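6-phosphogluconolactonase (Thermotoga maritima, PDB 1VL1) hydrolyses 6-phosphogluconolactone to 6-phosphogluconate, the second step of the oxidative stage of the pentose phosphate pathway. Local coordinates at residues 31-34 and 35-39; 84-88 and 89-93; 94-98 and 99-103. One frame throughout, in Å; residues are numbered along the deposited sequence.

In the fold
All three contacts are local and lie in series along the chain. Contact 1 is about two and a half turns of helix 25-43. Contact 2 is the turn-rich approach to helix 92-101, and contact 3 is the rest of that helix and its exit. Contacts 2 and 3 have centres about 11 Å apart and touch directly. Asn95 ND2 lies 2.8 Å from Asp89 O, and Arg94 NH1 lies 2.9 Å from Asp87 O, both probable hydrogen bonds. Contact 1 stands apart, its centre about 29 Å from that of contact 2, across the chain's centre. Its nearest atoms are about 8 Å from contact 3. Helices 25-43 and 92-101 both pack on the mixed sheet.

Contact 1. Residues 31-34 and 35-39; sequences EKIR and TKMEK
Helix 25-43 follows the first strand of this mixed alpha/beta fold, and residues 31-39 form about two and a half of its turns. Regular i to i+4 backbone bonds join the two segments. Met37 N to Ile33 O, at 2.9 Å, is nearly straight, with an N-H...O angle of 170°. The helix has two unlike sides here. On the buried side, Ile33 and Met37 lie side by side and point the same way. The CG2 branch of Ile33 meets Met37 SD at 3.6 Å. With Ile33 chi1 at -66°, CG1 takes the place beside the backbone N, and the CG2 methyl is left on the carbonyl side, toward Met37 SD. Ile33 also packs on Val60 and Leu64 of helix 57-64 and on strands 140-143 and 192-198, while Met37 reaches Leu140 and Phe69. On the more polar side, Arg34 grips Glu31 side-on in a salt bridge. Arg34 NE donates to Glu31 OE1 at 3.0 Å, and Arg34 NH2 donates to Glu31 OE2 at 2.8 Å. OE1 lies in the guanidinium plane but is met from above the carboxylate plane; OE2 is met on the syn side, though also somewhat out of the carboxylate plane. The bend of Arg34 at chi3 (68°) turns the guanidinium back toward Glu31. The two bonds should limit rotation of both groups. Glu38 crosses Arg34 without a charged contact: its CG comes within 4.1 Å of Arg34 NH1. Thr35 OG1 sits over one face of the same guanidinium, 3.5 Å from Arg34 NH2 and 3.1 Å from Glu31 O.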
loop_
_atom_site.group_PDB
_atom_site.type_symbol
_atom_site.label_atom_id
_atom_site.label_comp_id
_atom_site.label_asym_id
_atom_site.label_seq_id
_atom_site.Cartn_x
_atom_site.Cartn_y
_atom_site.Cartn_z
ATOM N N GLU A 31 7.276 -13.652 6.240
ATOM C CA GLU A 31 6.872 -15.065 6.084
ATOM C C GLU A 31 5.385 -15.192 5.704
ATOM O O GLU A 31 5.019 -15.976 4.838
ATOM C CB GLU A 31 7.175 -15.859 7.373
ATOM C CG GLU A 31 6.628 -17.286 7.372
ATOM C CD GLU A 31 7.160 -18.143 6.227
ATOM O OE1 GLU A 31 8.136 -17.751 5.535
ATOM O OE2 GLU A 31 6.607 -19.260 6.044
ATOM N N LYS A 32 4.522 -14.423 6.370
ATOM C CA LYS A 32 3.100 -14.419 6.039
ATOM C C LYS A 32 2.846 -13.916 4.625
ATOM O O LYS A 32 2.040 -14.492 3.878
ATOM C CB LYS A 32 2.341 -13.536 7.032
ATOM C CG LYS A 32 2.251 -14.128 8.394
ATOM C CD LYS A 32 1.116 -15.165 8.381
ATOM C CE LYS A 32 0.759 -15.707 9.718
ATOM N NZ LYS A 32 1.831 -16.616 10.206
ATOM N N ILE A 33 3.544 -12.850 4.243
ATOM C CA ILE A 33 3.397 -12.308 2.892
ATOM C C ILE A 33 3.945 -13.298 1.869
ATOM O O ILE A 33 3.322 -13.581 0.840
ATOM C CB ILE A 33 4.085 -10.941 2.782
ATOM C CG1 ILE A 33 3.330 -9.957 3.662
ATOM C CG2 ILE A 33 4.057 -10.449 1.349
ATOM C CD1 ILE A 33 3.915 -8.596 3.666
ATOM N N ARG A 34 5.099 -13.846 2.151
ATOM C CA ARG A 34 5.653 -14.854 1.255
ATOM C C ARG A 34 4.647 -15.962 0.987
ATOM O O ARG A 34 4.428 -16.349 -0.180
ATOM C CB ARG A 34 6.971 -15.438 1.787
ATOM C CG ARG A 34 7.537 -16.528 0.868
ATOM C CD ARG A 34 8.603 -17.388 1.482
ATOM N NE ARG A 34 8.058 -18.241 2.547
ATOM C CZ ARG A 34 7.373 -19.371 2.343
ATOM N NH1 ARG A 34 7.081 -19.814 1.114
ATOM N NH2 ARG A 34 6.954 -20.067 3.376
ATOM N N THR A 35 4.084 -16.510 2.068
ATOM C CA THR A 35 3.159 -17.638 1.962
ATOM C C THR A 35 1.951 -17.293 1.106
ATOM O O THR A 35 1.549 -18.090 0.246
ATOM C CB THR A 35 2.725 -18.065 3.367
ATOM O OG1 THR A 35 3.852 -18.671 4.001
ATOM C CG2 THR A 35 1.708 -19.177 3.312
ATOM N N LYS A 36 1.418 -16.093 1.317
ATOM C CA LYS A 36 0.245 -15.640 0.579
ATOM C C LYS A 36 0.536 -15.451 -0.890
ATOM O O LYS A 36 -0.241 -15.870 -1.729
ATOM C CB LYS A 36 -0.307 -14.347 1.135
ATOM C CG LYS A 36 -1.648 -13.980 0.512
ATOM C CD LYS A 36 -2.742 -14.903 1.016
ATOM C CE LYS A 36 -3.519 -15.590 -0.096
ATOM N NZ LYS A 36 -4.569 -16.546 0.423
ATOM N N MET A 37 1.665 -14.814 -1.185
ATOM C CA MET A 37 2.072 -14.564 -2.555
ATOM C C MET A 37 2.314 -15.877 -3.268
ATOM O O MET A 37 1.940 -16.051 -4.417
ATOM C CB MET A 37 3.318 -13.685 -2.593
ATOM C CG MET A 37 3.048 -12.222 -2.119
ATOM S SD MET A 37 4.521 -11.145 -2.172
ATOM C CE MET A 37 4.836 -11.231 -3.908
ATOM N N GLU A 38 2.959 -16.815 -2.598
ATOM C CA GLU A 38 3.180 -18.128 -3.195
ATOM C C GLU A 38 1.869 -18.886 -3.456
ATOM O O GLU A 38 1.714 -19.537 -4.497
ATOM C CB GLU A 38 4.146 -18.935 -2.352
ATOM C CG GLU A 38 5.580 -18.474 -2.452
ATOM C CD GLU A 38 6.255 -18.887 -3.755
ATOM O OE1 GLU A 38 5.707 -18.670 -4.859
ATOM O OE2 GLU A 38 7.343 -19.467 -3.675
ATOM N N LYS A 39 0.922 -18.796 -2.532
ATOM C CA LYS A 39 -0.412 -19.360 -2.774
ATOM C C LYS A 39 -1.088 -18.719 -4.007
ATOM O O LYS A 39 -1.639 -19.413 -4.854
ATOM C CB LYS A 39 -1.314 -19.204 -1.519
ATOM C CG LYS A 39 -0.921 -20.085 -0.321
ATOM C CD LYS A 39 -1.781 -19.840 0.990
ATOM C CE LYS A 39 -1.556 -18.454 1.607
ATOM N NZ LYS A 39 -2.034 -18.189 3.017
#

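Contact 2. Residues 84-88 and 89-93; sequences VPLDS and DQSNF
Ser88 holds the turn that leads into helix 92-101 with two bonds. Its OG accepts from Gln90 N at 3.0 Å, with an N-H...O angle of 163°. Its backbone O accepts from Ser91 N, also at 3.0 Å, which closes a type I beta turn from Ser88 to Ser91. This donor stands above the carbonyl plane. With chi1 at 167°, Ser88 OG swings to the carbonyl side of its residue and forward to Gln90 N. Replacing Ser88 by an alanine removes OG, and Gln90 N would probably lose its acceptor, leaving the turn less firmly fixed. A preceding type I turn, Pro85 to Ser88, is closed by Ser88 N bonding to Pro85 O. Leu86, the second residue of that turn, packs against the helix start. Leu86 CD2 touches Phe93 CB at 3.9 Å, the side chains crossing at about a right angle. Leu86 O lies at the edge of the Phe93 ring, near its plane, 3.9 Å from Phe93 CD2. Val84 CG2 packs against the backbone at Gln90 and Ser91, 4.1 Å from Ser91 N. Further out, Glu81 accepts from the backbone N of both Asn92 and Phe93. Arg82 NH1 bonds to Gln90 O, and the Phe93 ring meets Tyr113. Ser91 is the N-cap; its OG bonds weakly to Arg94 N. Thus an ST turn at Ser88 and two successive type I turns lead from strand 74-82 to a serine N-cap.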
loop_
_atom_site.group_PDB
_atom_site.type_symbol
_atom_site.label_atom_id
_atom_site.label_comp_id
_atom_site.label_asym_id
_atom_site.label_seq_id
_atom_site.Cartn_x
_atom_site.Cartn_y
_atom_site.Cartn_z
ATOM N N VAL A 84 5.913 15.372 -5.275
ATOM C CA VAL A 84 7.262 15.876 -5.262
ATOM C C VAL A 84 8.060 15.087 -6.289
ATOM O O VAL A 84 7.633 14.027 -6.775
ATOM C CB VAL A 84 7.903 15.671 -3.836
ATOM C CG1 VAL A 84 7.070 16.323 -2.789
ATOM C CG2 VAL A 84 8.089 14.189 -3.505
ATOM N N PRO A 85 9.230 15.592 -6.650
ATOM C CA PRO A 85 10.047 14.865 -7.631
ATOM C C PRO A 85 10.333 13.423 -7.211
ATOM O O PRO A 85 10.493 13.114 -6.022
ATOM C CB PRO A 85 11.296 15.715 -7.750
ATOM C CG PRO A 85 10.849 17.128 -7.311
ATOM C CD PRO A 85 9.812 16.893 -6.263
ATOM N N LEU A 86 10.404 12.497 -8.162
ATOM C CA LEU A 86 10.566 11.085 -7.875
ATOM C C LEU A 86 11.940 10.707 -7.294
ATOM O O LEU A 86 12.101 9.567 -6.881
ATOM C CB LEU A 86 10.269 10.233 -9.136
ATOM C CG LEU A 86 8.801 10.275 -9.629
ATOM C CD1 LEU A 86 8.680 9.607 -10.978
ATOM C CD2 LEU A 86 7.813 9.689 -8.701
ATOM N N ASP A 87 12.898 11.616 -7.337
ATOM C CA ASP A 87 14.194 11.391 -6.681
ATOM C C ASP A 87 14.294 12.118 -5.341
ATOM O O ASP A 87 15.389 12.194 -4.742
ATOM C CB ASP A 87 15.365 11.673 -7.598
ATOM C CG ASP A 87 15.465 13.114 -8.001
ATOM O OD1 ASP A 87 14.560 13.918 -7.680
ATOM O OD2 ASP A 87 16.425 13.543 -8.716
ATOM N N SER A 88 13.162 12.610 -4.854
ATOM C CA SER A 88 13.129 13.252 -3.540
ATOM C C SER A 88 13.132 12.175 -2.460
ATOM O O SER A 88 12.494 11.166 -2.611
ATOM C CB SER A 88 11.896 14.126 -3.359
ATOM O OG SER A 88 11.764 14.478 -1.976
ATOM N N ASP A 89 13.791 12.421 -1.333
ATOM C CA ASP A 89 13.703 11.415 -0.233
ATOM C C ASP A 89 12.277 11.286 0.360
ATOM O O ASP A 89 11.988 10.346 1.077
ATOM C CB ASP A 89 14.776 11.621 0.873
ATOM C CG ASP A 89 14.658 12.925 1.599
ATOM O OD1 ASP A 89 13.674 13.670 1.424
ATOM O OD2 ASP A 89 15.531 13.292 2.415
ATOM N N GLN A 90 11.387 12.202 -0.019
ATOM C CA GLN A 90 9.971 12.181 0.370
ATOM C C GLN A 90 9.079 11.409 -0.613
ATOM O O GLN A 90 7.868 11.330 -0.427
ATOM C CB GLN A 90 9.470 13.652 0.533
ATOM C CG GLN A 90 10.172 14.435 1.626
ATOM C CD GLN A 90 9.748 15.953 1.703
ATOM O OE1 GLN A 90 9.306 16.572 0.702
ATOM N NE2 GLN A 90 9.867 16.533 2.900
ATOM N N SER A 91 9.680 10.864 -1.678
ATOM C CA SER A 91 8.929 10.157 -2.719
ATOM C C SER A 91 8.802 8.726 -2.252
ATOM O O SER A 91 9.803 8.112 -1.867
ATOM C CB SER A 91 9.741 10.120 -4.025
ATOM O OG SER A 91 9.078 9.374 -5.017
ATOM N N ASN A 92 7.600 8.198 -2.316
ATOM C CA ASN A 92 7.383 6.791 -2.085
ATOM C C ASN A 92 8.077 5.959 -3.147
ATOM O O ASN A 92 8.648 4.902 -2.829
ATOM C CB ASN A 92 5.910 6.451 -2.054
ATOM C CG ASN A 92 5.228 6.933 -0.812
ATOM O OD1 ASN A 92 5.847 7.038 0.221
ATOM N ND2 ASN A 92 3.897 7.083 -0.884
ATOM N N PHE A 93 8.024 6.400 -4.390
ATOM C CA PHE A 93 8.740 5.682 -5.453
ATOM C C PHE A 93 10.224 5.498 -5.121
ATOM O O PHE A 93 10.766 4.389 -5.241
ATOM C CB PHE A 93 8.601 6.357 -6.815
ATOM C CG PHE A 93 9.460 5.699 -7.836
ATOM C CD1 PHE A 93 9.074 4.472 -8.394
ATOM C CD2 PHE A 93 10.691 6.190 -8.135
ATOM C CE1 PHE A 93 9.919 3.810 -9.273
ATOM C CE2 PHE A 93 11.526 5.514 -9.016
ATOM C CZ PHE A 93 11.101 4.322 -9.581
#

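Contact 3. Residues 94-98 and 99-103; sequences RNINE and VLFSR
Leu100 N and Phe101 N both donate to Ile96 O, at 2.8 and 3.2 Å, from opposite faces of its carbonyl plane. The second is an i to i+5 bond, and a wider pi-type turn covers 99-101. Asn97 O is also gripped twice, by Ser102 N at 2.9 Å on a lone pair and by Ser102 OG at 2.8 Å, tilted from the plane. Ser102 chi1, 80°, sets OG between its own backbone N and carbonyl carbon and within bonding distance of Asn97 O.

The apolar contact is a CH-pi interaction. Ile96 CG2 lies over one face of the Phe101 ring, 3.7 Å from its centroid and offset toward the rim. Phe101 also touches Leu51, Phe76 and Leu78 of the sheet.

Two arginines make the remaining polar contacts. Arg94 NE donates to Glu98 OE2 at 2.9 Å, one turn on, as part of a salt bridge. Arg103 NH1 bonds to Val99 O at 3.0 Å, while its NH2 makes a salt bridge to Glu66.

Ser102 OG therefore takes up Asn97 O and Arg103 NH1 takes up Val99 O, while Ile96 and Phe101 pack the apolar side against strands 47-51 and 74-82.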
loop_
_atom_site.group_PDB
_atom_site.type_symbol
_atom_site.label_atom_id
_atom_site.label_comp_id
_atom_site.label_asym_id
_atom_site.label_seq_id
_atom_site.Cartn_x
_atom_site.Cartn_y
_atom_site.Cartn_z
ATOM N N ARG A 94 10.886 6.594 -4.765
ATOM C CA ARG A 94 12.319 6.526 -4.489
ATOM C C ARG A 94 12.584 5.497 -3.393
ATOM O O ARG A 94 13.494 4.690 -3.475
ATOM C CB ARG A 94 12.858 7.870 -4.077
ATOM C CG ARG A 94 14.268 7.785 -3.619
ATOM C CD ARG A 94 15.025 8.987 -3.614
ATOM N NE ARG A 94 16.204 8.730 -2.768
ATOM C CZ ARG A 94 16.964 9.652 -2.252
ATOM N NH1 ARG A 94 16.701 10.926 -2.489
ATOM N NH2 ARG A 94 17.997 9.294 -1.485
ATOM N N ASN A 95 11.790 5.582 -2.343
ATOM C CA ASN A 95 12.049 4.734 -1.156
ATOM C C ASN A 95 11.769 3.280 -1.421
ATOM O O ASN A 95 12.566 2.435 -1.036
ATOM C CB ASN A 95 11.291 5.251 0.077
ATOM C CG ASN A 95 11.957 6.433 0.699
ATOM O OD1 ASN A 95 12.909 6.268 1.436
ATOM N ND2 ASN A 95 11.491 7.637 0.407
ATOM N N ILE A 96 10.666 2.979 -2.106
ATOM C CA ILE A 96 10.379 1.595 -2.488
ATOM C C ILE A 96 11.314 1.098 -3.604
ATOM O O ILE A 96 11.717 -0.069 -3.603
ATOM C CB ILE A 96 8.920 1.409 -2.914
ATOM C CG1 ILE A 96 7.997 1.834 -1.747
ATOM C CG2 ILE A 96 8.693 -0.031 -3.297
ATOM C CD1 ILE A 96 6.553 2.012 -2.124
ATOM N N ASN A 97 11.732 1.985 -4.494
ATOM C CA ASN A 97 12.775 1.619 -5.477
ATOM C C ASN A 97 14.079 1.204 -4.803
ATOM O O ASN A 97 14.676 0.190 -5.174
ATOM C CB ASN A 97 13.044 2.755 -6.462
ATOM C CG ASN A 97 13.938 2.331 -7.628
ATOM O OD1 ASN A 97 13.705 1.298 -8.240
ATOM N ND2 ASN A 97 15.010 3.098 -7.889
ATOM N N GLU A 98 14.462 1.928 -3.757
ATOM C CA GLU A 98 15.706 1.648 -3.032
ATOM C C GLU A 98 15.714 0.257 -2.369
ATOM O O GLU A 98 16.732 -0.422 -2.370
ATOM C CB GLU A 98 15.967 2.758 -2.013
ATOM C CG GLU A 98 16.751 3.913 -2.632
ATOM C CD GLU A 98 16.842 5.175 -1.797
ATOM O OE1 GLU A 98 16.322 5.219 -0.651
ATOM O OE2 GLU A 98 17.421 6.128 -2.359
ATOM N N VAL A 99 14.595 -0.113 -1.743
ATOM C CA VAL A 99 14.511 -1.373 -0.978
ATOM C C VAL A 99 14.038 -2.564 -1.798
ATOM O O VAL A 99 14.372 -3.719 -1.468
ATOM C CB VAL A 99 13.644 -1.217 0.296
ATOM C CG1 VAL A 99 14.309 -0.200 1.248
ATOM C CG2 VAL A 99 12.226 -0.912 -0.007
ATOM N N LEU A 100 13.302 -2.315 -2.877
ATOM C CA LEU A 100 12.678 -3.408 -3.610
ATOM C C LEU A 100 12.876 -3.350 -5.100
ATOM O O LEU A 100 13.428 -4.260 -5.656
ATOM C CB LEU A 100 11.192 -3.433 -3.298
ATOM C CG LEU A 100 10.305 -4.441 -4.014
ATOM C CD1 LEU A 100 10.729 -5.859 -3.644
ATOM C CD2 LEU A 100 8.809 -4.257 -3.642
ATOM N N PHE A 101 12.400 -2.292 -5.755
ATOM C CA PHE A 101 12.357 -2.308 -7.230
ATOM C C PHE A 101 13.722 -2.374 -7.873
ATOM O O PHE A 101 13.852 -2.852 -8.990
ATOM C CB PHE A 101 11.573 -1.125 -7.819
ATOM C CG PHE A 101 10.168 -0.950 -7.326
ATOM C CD1 PHE A 101 9.316 -2.018 -7.025
ATOM C CD2 PHE A 101 9.652 0.360 -7.203
ATOM C CE1 PHE A 101 8.029 -1.757 -6.575
ATOM C CE2 PHE A 101 8.379 0.577 -6.822
ATOM C CZ PHE A 101 7.577 -0.477 -6.495
ATOM N N SER A 102 14.727 -1.833 -7.200
ATOM C CA SER A 102 16.105 -1.805 -7.722
ATOM C C SER A 102 16.911 -2.979 -7.162
ATOM O O SER A 102 18.093 -3.170 -7.541
ATOM C CB SER A 102 16.761 -0.479 -7.330
ATOM O OG SER A 102 17.256 -0.472 -5.952
ATOM N N ARG A 103 16.327 -3.745 -6.206
ATOM C CA ARG A 103 17.028 -4.852 -5.573
ATOM C C ARG A 103 16.587 -6.222 -6.060
ATOM O O ARG A 103 17.431 -7.097 -6.332
ATOM C CB ARG A 103 16.979 -4.722 -4.076
ATOM C CG ARG A 103 17.882 -3.616 -3.555
ATOM C CD ARG A 103 17.796 -3.399 -2.042
ATOM N NE ARG A 103 18.480 -4.455 -1.286
ATOM C CZ ARG A 103 17.885 -5.427 -0.592
ATOM N NH1 ARG A 103 16.577 -5.549 -0.563
ATOM N NH2 ARG A 103 18.628 -6.329 0.052
#